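Local structure of cellulosomal scaffoldin (Bacteroides cellulosolvens, 2XBT) at residues A[26-31]-A[47-52]; A[76-81]-A[86-91]; A[132-137]-A[141-146]. The protein probably binds cellulose through this family 3b carbohydrate-binding module, one part of a much longer scaffoldin that also carries cohesin and dockerin modules. All blocks are in the same frame, centred on the assembly; numbering follows the deposited sequence.

Contact 1: residues A[26-31]-A[47-52]; sequences IYMNMK and IRYFYT. Unlike the reference sequence in segment 26-31: Tyr-27 (reference Cys). With NO3 (nitrate ion), chain B.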
loop_
_atom_site.group_PDB
_atom_site.type_symbol
_atom_site.label_atom_id
_atom_site.label_comp_id
_atom_site.label_asym_id
_atom_site.label_seq_id
_atom_site.Cartn_x
_atom_site.Cartn_y
_atom_site.Cartn_z
ATOM N N ILE A 26 -5.772 10.787 2.136
ATOM C CA ILE A 26 -5.082 9.943 1.181
ATOM C C ILE A 26 -5.916 8.696 0.928
ATOM O O ILE A 26 -6.317 8.030 1.883
ATOM C CB ILE A 26 -3.703 9.491 1.711
ATOM C CG1 ILE A 26 -2.856 10.702 2.130
ATOM C CG2 ILE A 26 -2.989 8.671 0.666
ATOM C CD1 ILE A 26 -1.485 10.312 2.700
ATOM N N TYR A 27 -6.164 8.379 -0.344
ATOM C CA TYR A 27 -6.863 7.144 -0.704
ATOM C C TYR A 27 -5.891 6.097 -1.215
ATOM O O TYR A 27 -5.057 6.391 -2.078
ATOM C CB TYR A 27 -7.912 7.393 -1.773
ATOM C CG TYR A 27 -9.015 8.299 -1.318
ATOM C CD1 TYR A 27 -10.219 7.783 -0.855
ATOM C CD2 TYR A 27 -8.849 9.674 -1.340
ATOM C CE1 TYR A 27 -11.234 8.622 -0.425
ATOM C CE2 TYR A 27 -9.856 10.522 -0.924
ATOM C CZ TYR A 27 -11.040 9.993 -0.461
ATOM O OH TYR A 27 -12.037 10.838 -0.045
ATOM N N MET A 28 -6.018 4.880 -0.695
ATOM C CA MET A 28 -5.191 3.760 -1.117
ATOM C C MET A 28 -6.061 2.544 -1.364
ATOM O O MET A 28 -6.504 1.908 -0.419
ATOM C CB MET A 28 -4.201 3.382 -0.015
ATOM C CG MET A 28 -3.014 4.301 0.144
ATOM S SD MET A 28 -2.320 4.053 1.799
ATOM C CE MET A 28 -3.656 4.745 2.741
ATOM N N ASN A 29 -6.288 2.213 -2.624
ATOM C CA ASN A 29 -7.015 1.002 -2.950
ATOM C C ASN A 29 -6.079 0.093 -3.698
ATOM O O ASN A 29 -5.552 0.454 -4.754
ATOM C CB ASN A 29 -8.220 1.310 -3.820
ATOM C CG ASN A 29 -9.145 2.315 -3.192
ATOM O OD1 ASN A 29 -9.532 2.186 -2.029
ATOM N ND2 ASN A 29 -9.509 3.334 -3.961
ATOM N N MET A 30 -5.865 -1.095 -3.153
ATOM C CA MET A 30 -4.828 -1.961 -3.677
ATOM C C MET A 30 -5.320 -3.368 -3.899
ATOM O O MET A 30 -6.129 -3.880 -3.129
ATOM C CB MET A 30 -3.645 -1.964 -2.737
ATOM C CG MET A 30 -2.940 -0.615 -2.776
ATOM S SD MET A 30 -1.771 -0.372 -1.462
ATOM C CE MET A 30 -2.780 -0.499 0.001
ATOM N N LYS A 31 -4.830 -3.979 -4.965
ATOM C CA LYS A 31 -5.050 -5.390 -5.196
ATOM C C LYS A 31 -3.698 -6.022 -5.324
ATOM O O LYS A 31 -2.934 -5.689 -6.230
ATOM C CB LYS A 31 -5.776 -5.625 -6.517
ATOM C CG LYS A 31 -7.265 -5.716 -6.432
ATOM C CD LYS A 31 -7.797 -6.420 -7.682
ATOM C CE LYS A 31 -9.307 -6.318 -7.808
ATOM N NZ LYS A 31 -9.791 -7.031 -9.037
ATOM N N ILE A 47 3.194 -3.453 3.233
ATOM C CA ILE A 47 3.122 -2.505 2.137
ATOM C C ILE A 47 3.518 -1.150 2.675
ATOM O O ILE A 47 3.105 -0.785 3.774
ATOM C CB ILE A 47 1.711 -2.452 1.582
ATOM C CG1 ILE A 47 1.347 -3.822 1.019
ATOM C CG2 ILE A 47 1.604 -1.383 0.471
ATOM C CD1 ILE A 47 -0.127 -3.965 0.664
ATOM N N ARG A 48 4.334 -0.409 1.929
ATOM C CA ARG A 48 4.710 0.927 2.390
ATOM C C ARG A 48 4.313 1.972 1.379
ATOM O O ARG A 48 4.587 1.840 0.184
ATOM C CB ARG A 48 6.213 1.027 2.660
ATOM C CG ARG A 48 6.686 0.091 3.761
ATOM C CD ARG A 48 8.194 0.197 3.973
ATOM N NE ARG A 48 8.577 -0.535 5.171
ATOM C CZ ARG A 48 9.759 -0.468 5.773
ATOM N NH1 ARG A 48 10.716 0.321 5.305
ATOM N NH2 ARG A 48 9.976 -1.188 6.863
ATOM N N TYR A 49 3.663 3.014 1.883
ATOM C CA TYR A 49 3.252 4.161 1.099
ATOM C C TYR A 49 4.034 5.312 1.695
ATOM O O TYR A 49 3.893 5.609 2.876
ATOM C CB TYR A 49 1.760 4.414 1.299
ATOM C CG TYR A 49 1.180 5.514 0.435
ATOM C CD1 TYR A 49 0.507 5.213 -0.748
ATOM C CD2 TYR A 49 1.280 6.852 0.812
ATOM C CE1 TYR A 49 -0.044 6.217 -1.540
ATOM C CE2 TYR A 49 0.735 7.866 0.027
ATOM C CZ TYR A 49 0.076 7.542 -1.147
ATOM O OH TYR A 49 -0.489 8.524 -1.944
ATOM N N PHE A 50 4.866 5.936 0.870
ATOM C CA PHE A 50 5.828 6.929 1.342
ATOM C C PHE A 50 5.283 8.326 1.131
ATOM O O PHE A 50 4.681 8.610 0.093
ATOM C CB PHE A 50 7.136 6.783 0.593
ATOM C CG PHE A 50 7.731 5.399 0.705
ATOM C CD1 PHE A 50 8.543 5.078 1.779
ATOM C CD2 PHE A 50 7.479 4.447 -0.264
ATOM C CE1 PHE A 50 9.102 3.807 1.898
ATOM C CE2 PHE A 50 8.027 3.153 -0.156
ATOM C CZ PHE A 50 8.844 2.852 0.931
ATOM N N TYR A 51 5.498 9.188 2.116
ATOM C CA TYR A 51 4.882 10.510 2.088
ATOM C C TYR A 51 5.686 11.521 2.892
ATOM O O TYR A 51 6.633 11.177 3.589
ATOM C CB TYR A 51 3.445 10.455 2.634
ATOM C CG TYR A 51 3.373 10.213 4.133
ATOM C CD1 TYR A 51 3.209 11.265 5.015
ATOM C CD2 TYR A 51 3.472 8.919 4.664
ATOM C CE1 TYR A 51 3.139 11.050 6.389
ATOM C CE2 TYR A 51 3.407 8.694 6.035
ATOM C CZ TYR A 51 3.239 9.766 6.887
ATOM O OH TYR A 51 3.173 9.568 8.244
ATOM N N THR A 52 5.271 12.777 2.803
ATOM C CA THR A 52 5.977 13.860 3.460
ATOM C C THR A 52 5.066 14.463 4.497
ATOM O O THR A 52 3.913 14.803 4.210
ATOM C CB THR A 52 6.359 14.968 2.473
ATOM O OG1 THR A 52 7.339 14.478 1.558
ATOM C CG2 THR A 52 6.912 16.184 3.227
HETATM N N NO3 B . 13.305 -1.099 7.481
HETATM O O1 NO3 B . 13.543 -2.478 7.460
HETATM O O2 NO3 B . 12.628 -0.525 8.568
HETATM O O3 NO3 B . 13.747 -0.304 6.416
HETATM O O HOH W 1 -2.832 7.888 -3.307
#
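Met-28 lies opposite Tyr-49 where strand segments 26-31 and 47-51 face each other without a shared hydrogen bond, their axes 10.6 Å apart at closest and their N-to-C directions 152° apart. No direct backbone bond crosses; side chains and one water span the space, and Tyr-49 contributes the largest share of the buried area. The Tyr-49 ring crosses the gap because chi1 (-175°) turns CG away from the backbone N, and it meets two residues of segment 26-31. Met-28 CG lies 3.7 Å from Tyr-49 CD1, and its SD lies 4.4 Å from the centroid of the Tyr-49 ring, obliquely placed at 30° off the ring normal: a Met-aromatic contact. At the phenol end, the CG2 branch of Ile-26 rests 3.7 Å from Tyr-49 CZ and close to the hydroxyl.

Here the two antiparallel sheets of the CBM3 beta-sandwich, a jelly roll, pack face to face; strand 22-34 belongs to one and strand 45-51 to the other. The buried Tyr-49 OH is served by a water that donates to it at 2.8 Å and also donates to Tyr-27 O at 2.9 Å, so a polar link crosses between the sheets. The side chain of Tyr-27, which replaces a cysteine of the reference sequence, points away from this layer. Further along, Met-30 SD and Ile-47 CG2 meet tip to tip at 4.0 Å, with Leu-12 and Phe-14 also against Met-30.

On the outer face of strand 45-51, Arg-48 extends from the sandwich. Its NH1 and NH2 make weak hydrogen bonds to O3 and O2 of a nitrate, probably from the crystallisation liquor, while NE pairs with Glu-90 and the side chain makes a cation-pi contact with Tyr-149.

Contact 2: residues A[76-81]-A[86-91]; sequences NNLSPV and NKYIEI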
loop_
_atom_site.group_PDB
_atom_site.type_symbol
_atom_site.label_atom_id
_atom_site.label_comp_id
_atom_site.label_asym_id
_atom_site.label_seq_id
_atom_site.Cartn_x
_atom_site.Cartn_y
_atom_site.Cartn_z
ATOM N N ASN A 76 5.669 5.938 10.309
ATOM C CA ASN A 76 7.069 5.729 10.624
ATOM C C ASN A 76 7.965 6.761 9.972
ATOM O O ASN A 76 7.678 7.224 8.874
ATOM C CB ASN A 76 7.506 4.367 10.093
ATOM C CG ASN A 76 6.609 3.250 10.565
ATOM O OD1 ASN A 76 6.857 2.650 11.605
ATOM N ND2 ASN A 76 5.539 2.988 9.818
ATOM N N ASN A 77 9.065 7.092 10.639
ATOM C CA ASN A 77 10.076 7.940 10.024
ATOM C C ASN A 77 10.861 7.198 8.954
ATOM O O ASN A 77 11.235 6.042 9.134
ATOM C CB ASN A 77 11.031 8.478 11.087
ATOM C CG ASN A 77 10.332 9.366 12.082
ATOM O OD1 ASN A 77 10.395 9.141 13.287
ATOM N ND2 ASN A 77 9.637 10.375 11.579
ATOM N N LEU A 78 11.105 7.863 7.832
ATOM C CA LEU A 78 11.896 7.281 6.759
ATOM C C LEU A 78 13.339 7.733 6.894
ATOM O O LEU A 78 13.593 8.909 7.135
ATOM C CB LEU A 78 11.375 7.743 5.401
ATOM C CG LEU A 78 12.082 7.085 4.223
ATOM C CD1 LEU A 78 11.787 5.602 4.200
ATOM C CD2 LEU A 78 11.681 7.739 2.907
ATOM N N SER A 79 14.280 6.807 6.730
ATOM C CA SER A 79 15.693 7.187 6.665
ATOM C C SER A 79 16.479 6.299 5.707
ATOM O O SER A 79 16.337 5.075 5.727
ATOM C CB SER A 79 16.336 7.176 8.040
ATOM O OG SER A 79 16.439 5.850 8.507
ATOM N N PRO A 80 17.301 6.925 4.849
ATOM C CA PRO A 80 17.477 8.379 4.868
ATOM C C PRO A 80 16.308 9.084 4.179
ATOM O O PRO A 80 15.588 8.473 3.391
ATOM C CB PRO A 80 18.739 8.570 4.036
ATOM C CG PRO A 80 18.687 7.428 3.022
ATOM C CD PRO A 80 17.822 6.331 3.606
ATOM N N VAL A 81 16.141 10.365 4.468
ATOM C CA VAL A 81 15.050 11.147 3.898
ATOM C C VAL A 81 15.163 11.326 2.375
ATOM O O VAL A 81 16.249 11.275 1.804
ATOM C CB VAL A 81 14.951 12.493 4.630
ATOM C CG1 VAL A 81 14.098 13.488 3.869
ATOM C CG2 VAL A 81 14.420 12.268 6.050
ATOM N N ASN A 86 9.523 11.926 4.007
ATOM C CA ASN A 86 10.222 11.801 5.284
ATOM C C ASN A 86 9.534 10.799 6.218
ATOM O O ASN A 86 9.952 10.600 7.361
ATOM C CB ASN A 86 10.429 13.167 5.950
ATOM C CG ASN A 86 9.116 13.873 6.292
ATOM O OD1 ASN A 86 8.038 13.471 5.860
ATOM N ND2 ASN A 86 9.214 14.944 7.068
ATOM N N LYS A 87 8.472 10.172 5.710
ATOM C CA LYS A 87 7.723 9.177 6.456
ATOM C C LYS A 87 7.222 8.078 5.531
ATOM O O LYS A 87 7.270 8.204 4.308
ATOM C CB LYS A 87 6.493 9.802 7.125
ATOM C CG LYS A 87 6.742 11.072 7.953
ATOM C CD LYS A 87 6.993 10.777 9.423
ATOM C CE LYS A 87 7.078 12.076 10.220
ATOM N NZ LYS A 87 7.519 11.874 11.633
ATOM N N TYR A 88 6.732 6.999 6.132
ATOM C CA TYR A 88 5.949 6.018 5.395
ATOM C C TYR A 88 4.867 5.417 6.269
ATOM O O TYR A 88 5.031 5.294 7.484
ATOM C CB TYR A 88 6.810 4.914 4.793
ATOM C CG TYR A 88 7.581 4.102 5.793
ATOM C CD1 TYR A 88 7.094 2.866 6.247
ATOM C CD2 TYR A 88 8.784 4.559 6.298
ATOM C CE1 TYR A 88 7.817 2.109 7.184
ATOM C CE2 TYR A 88 9.506 3.821 7.214
ATOM C CZ TYR A 88 9.016 2.597 7.657
ATOM O OH TYR A 88 9.735 1.878 8.575
ATOM N N ILE A 89 3.743 5.096 5.645
ATOM C CA ILE A 89 2.729 4.280 6.280
ATOM C C ILE A 89 3.154 2.844 5.989
ATOM O O ILE A 89 3.495 2.526 4.846
ATOM C CB ILE A 89 1.368 4.479 5.622
ATOM C CG1 ILE A 89 1.023 5.968 5.555
ATOM C CG2 ILE A 89 0.284 3.701 6.382
ATOM C CD1 ILE A 89 0.039 6.290 4.488
ATOM N N GLU A 90 3.104 1.988 7.002
ATOM C CA GLU A 90 3.315 0.560 6.785
ATOM C C GLU A 90 2.049 -0.190 7.103
ATOM O O GLU A 90 1.572 -0.168 8.240
ATOM C CB GLU A 90 4.456 0.012 7.644
ATOM C CG GLU A 90 4.704 -1.479 7.402
ATOM C CD GLU A 90 6.022 -1.948 7.991
ATOM O OE1 GLU A 90 6.040 -2.327 9.177
ATOM O OE2 GLU A 90 7.038 -1.932 7.267
ATOM N N ILE A 91 1.525 -0.866 6.088
ATOM C CA ILE A 91 0.317 -1.660 6.236
ATOM C C ILE A 91 0.699 -3.128 6.378
ATOM O O ILE A 91 1.469 -3.665 5.580
ATOM C CB ILE A 91 -0.615 -1.430 5.038
ATOM C CG1 ILE A 91 -1.046 0.040 4.990
ATOM C CG2 ILE A 91 -1.841 -2.341 5.100
ATOM C CD1 ILE A 91 -1.751 0.411 3.719
#
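Asn-76 and Tyr-88 form the dense part of this contact. They are an antiparallel hydrogen-bonded pair, Tyr-88 N donating to Asn-76 O at 2.9 Å and Asn-76 N to Tyr-88 O at 3.0 Å. Their side chains share one face of the sheet. Tyr-88 has CG between its backbone N and carbonyl carbon (chi1 61°), which lays the ring beneath the asparagine: Asn-76 CB sits over one ring face, 3.6 Å from the centroid, in a CH-pi contact, and the amide and ring planes are only 18° apart. Asn-76 ND2 adds a weak second bond to Tyr-88 O and is held as well by Thr-74 OG1. Leu-78 CD1 touches the Tyr-88 ring at CD2, 3.8 Å away, the two side chains crossing at about a right angle, with Pro-160 on the leucine as well.

The segments belong to the hairpin of strands 71-82 and 85-93, at one edge of a five-stranded antiparallel sheet of the sandwich. Next along, Asn-77 and Lys-87 are a non-hydrogen-bonded pair, and Asn-86 with Lys-87 makes a classic beta bulge opposite Tyr-51 on the neighbouring strand. Leu-78 N still reaches Asn-86 O at 3.0 Å, nearly straight at its hydrogen, although the donor stands well above the carbonyl plane.

Toward solvent the contact thins. Past the corner at Ser-79 and the cis peptide before Pro-80, Val-81 CG2 merely brushes Asn-86 CB at 4.1 Å. The polar ends here turn to the loop after strand 45-51: Asn-86 OD1 accepts from Ser-53 N, and Lys-87 NZ forms a salt bridge with Asp-56.

Contact 3: residues A[132-137]-A[141-146]; sequences SYPGSM and GENKLV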
loop_
_atom_site.group_PDB
_atom_site.type_symbol
_atom_site.label_atom_id
_atom_site.label_comp_id
_atom_site.label_asym_id
_atom_site.label_seq_id
_atom_site.Cartn_x
_atom_site.Cartn_y
_atom_site.Cartn_z
ATOM N N SER A 132 4.715 8.514 -2.884
ATOM C CA SER A 132 3.886 7.420 -3.382
ATOM C C SER A 132 2.635 7.884 -4.126
ATOM O O SER A 132 1.947 7.079 -4.759
ATOM C CB SER A 132 3.522 6.452 -2.249
ATOM O OG SER A 132 4.668 5.721 -1.810
ATOM N N TYR A 133 2.329 9.179 -4.059
ATOM C CA TYR A 133 1.137 9.661 -4.774
ATOM C C TYR A 133 1.394 9.687 -6.279
ATOM O O TYR A 133 2.296 10.389 -6.750
ATOM C CB TYR A 133 0.716 11.052 -4.304
ATOM C CG TYR A 133 -0.457 11.615 -5.097
ATOM C CD1 TYR A 133 -1.734 11.072 -4.971
ATOM C CD2 TYR A 133 -0.278 12.680 -5.977
ATOM C CE1 TYR A 133 -2.824 11.593 -5.714
ATOM C CE2 TYR A 133 -1.345 13.204 -6.715
ATOM C CZ TYR A 133 -2.609 12.660 -6.582
ATOM O OH TYR A 133 -3.659 13.183 -7.314
ATOM N N PRO A 134 0.594 8.943 -7.043
ATOM C CA PRO A 134 0.877 8.781 -8.474
ATOM C C PRO A 134 0.072 9.711 -9.374
ATOM O O PRO A 134 0.131 9.565 -10.605
ATOM C CB PRO A 134 0.423 7.351 -8.736
ATOM C CG PRO A 134 -0.776 7.186 -7.799
ATOM C CD PRO A 134 -0.584 8.152 -6.632
ATOM N N GLY A 135 -0.662 10.645 -8.792
ATOM C CA GLY A 135 -1.595 11.435 -9.573
ATOM C C GLY A 135 -2.940 10.745 -9.495
ATOM O O GLY A 135 -3.093 9.781 -8.738
ATOM N N SER A 136 -3.917 11.237 -10.256
ATOM C CA SER A 136 -5.262 10.670 -10.231
ATOM C C SER A 136 -5.285 9.301 -10.884
ATOM O O SER A 136 -4.920 9.159 -12.049
ATOM C CB SER A 136 -6.249 11.589 -10.951
ATOM O OG SER A 136 -6.276 12.863 -10.337
ATOM N N MET A 137 -5.713 8.293 -10.132
ATOM C CA MET A 137 -5.887 6.947 -10.675
ATOM C C MET A 137 -7.238 6.413 -10.229
ATOM O O MET A 137 -7.380 5.887 -9.127
ATOM C CB MET A 137 -4.783 5.993 -10.205
ATOM C CG MET A 137 -3.408 6.267 -10.767
ATOM S SD MET A 137 -2.211 4.996 -10.286
ATOM C CE MET A 137 -2.850 3.585 -11.153
ATOM N N GLY A 141 -4.297 0.542 -11.681
ATOM C CA GLY A 141 -3.191 0.581 -12.611
ATOM C C GLY A 141 -1.913 0.320 -11.856
ATOM O O GLY A 141 -1.945 0.026 -10.664
ATOM N N GLU A 142 -0.792 0.420 -12.557
ATOM C CA GLU A 142 0.515 0.260 -11.951
ATOM C C GLU A 142 0.900 1.535 -11.194
ATOM O O GLU A 142 0.946 2.614 -11.774
ATOM C CB GLU A 142 1.533 -0.031 -13.050
ATOM C CG GLU A 142 2.982 -0.111 -12.597
ATOM C CD GLU A 142 3.933 -0.386 -13.763
ATOM O OE1 GLU A 142 4.239 0.564 -14.521
ATOM O OE2 GLU A 142 4.357 -1.553 -13.930
ATOM N N ASN A 143 1.148 1.412 -9.892
ATOM C CA ASN A 143 1.808 2.469 -9.135
ATOM C C ASN A 143 3.061 1.880 -8.522
ATOM O O ASN A 143 3.009 1.314 -7.433
ATOM C CB ASN A 143 0.910 3.046 -8.047
ATOM C CG ASN A 143 1.600 4.159 -7.245
ATOM O OD1 ASN A 143 2.746 4.537 -7.527
ATOM N ND2 ASN A 143 0.896 4.694 -6.258
ATOM N N LYS A 144 4.178 2.015 -9.235
ATOM C CA LYS A 144 5.467 1.469 -8.802
ATOM C C LYS A 144 6.105 2.210 -7.632
ATOM O O LYS A 144 7.145 1.790 -7.126
ATOM C CB LYS A 144 6.452 1.441 -9.974
ATOM C CG LYS A 144 6.065 0.512 -11.105
ATOM C CD LYS A 144 6.190 -0.950 -10.694
ATOM C CE LYS A 144 6.934 -1.753 -11.756
ATOM N NZ LYS A 144 6.879 -3.224 -11.481
ATOM N N LEU A 145 5.481 3.297 -7.182
ATOM C CA LEU A 145 6.041 4.093 -6.092
ATOM C C LEU A 145 5.551 3.610 -4.722
ATOM O O LEU A 145 5.883 4.200 -3.688
ATOM C CB LEU A 145 5.706 5.583 -6.292
ATOM C CG LEU A 145 6.110 6.190 -7.645
ATOM C CD1 LEU A 145 5.482 7.569 -7.809
ATOM C CD2 LEU A 145 7.619 6.277 -7.757
ATOM N N VAL A 146 4.782 2.526 -4.720
ATOM C CA VAL A 146 4.371 1.878 -3.468
ATOM C C VAL A 146 5.140 0.576 -3.397
ATOM O O VAL A 146 5.223 -0.145 -4.400
ATOM C CB VAL A 146 2.868 1.548 -3.458
ATOM C CG1 VAL A 146 2.512 0.691 -2.244
ATOM C CG2 VAL A 146 2.041 2.845 -3.465
#
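Asn-143 holds CG opposite its backbone N (chi1 180°) with OD1 eclipsing CA (chi2 2°), so the amide sends ND2 across to Ser-132 while OD1 is turned to its own segment, toward Leu-145 N. The outward bond, ND2 to Ser-132 O, is 3.0 Å and nearly straight at 173°, with the acceptor almost in the amide plane. OD1 accepts from Leu-145 N at 3.0 Å, the donor standing above the carbonyl plane. The Pro-134 and Asn-143 side chains cross at about a right angle, with Pro-134 CG 3.4 Å from Asn-143 ND2, and Phe-14 packs on both residues.

Ser-132 returns the link: its OG donates to Leu-145 O at 2.7 Å and accepts from Phe-50 N on strand 45-51, so the hydroxyl ties this loop to the sheet. At the other end Met-137 CE presses on Gly-141 CA at a tight 3.4 Å; a beta carbon on Gly-141 would clash with the Met-137 methyl.

With a leucine in place of Asn-143, Ser-132 O and Leu-145 N would both lose their side-chain partner, and the two limbs of the loop would probably be less firmly joined.

The bond from Leu-145 N to the carboxamide O of Asn-143, two residues earlier, makes an Asx turn. It overlaps the type I beta turn from Asn-143 to Val-146, which leads the loop into strand 147-150.

Overall arrangement
Along the chain the three contacts follow in series; none nests in or crosses another. Contact 1 closes the path from strand 22-34 through the short strand 40-41 to strand 45-51, passing from one sheet of the sandwich to the other. Contact 2 then closes the hairpin of strands 71-82 and 85-93, whose second strand pairs with 45-51, so contacts 1 and 2 share a sheet, their centres 12 Å apart. Contact 3 closes the short link 138-140 within the long connection between strands 125-126 and 147-150 and lies beside contact 1, centres 8 Å apart, with Val-146 against Ile-47 and Tyr-133 beside Tyr-49. Contacts 2 and 3 do not touch; strand 45-51 stands in common between them.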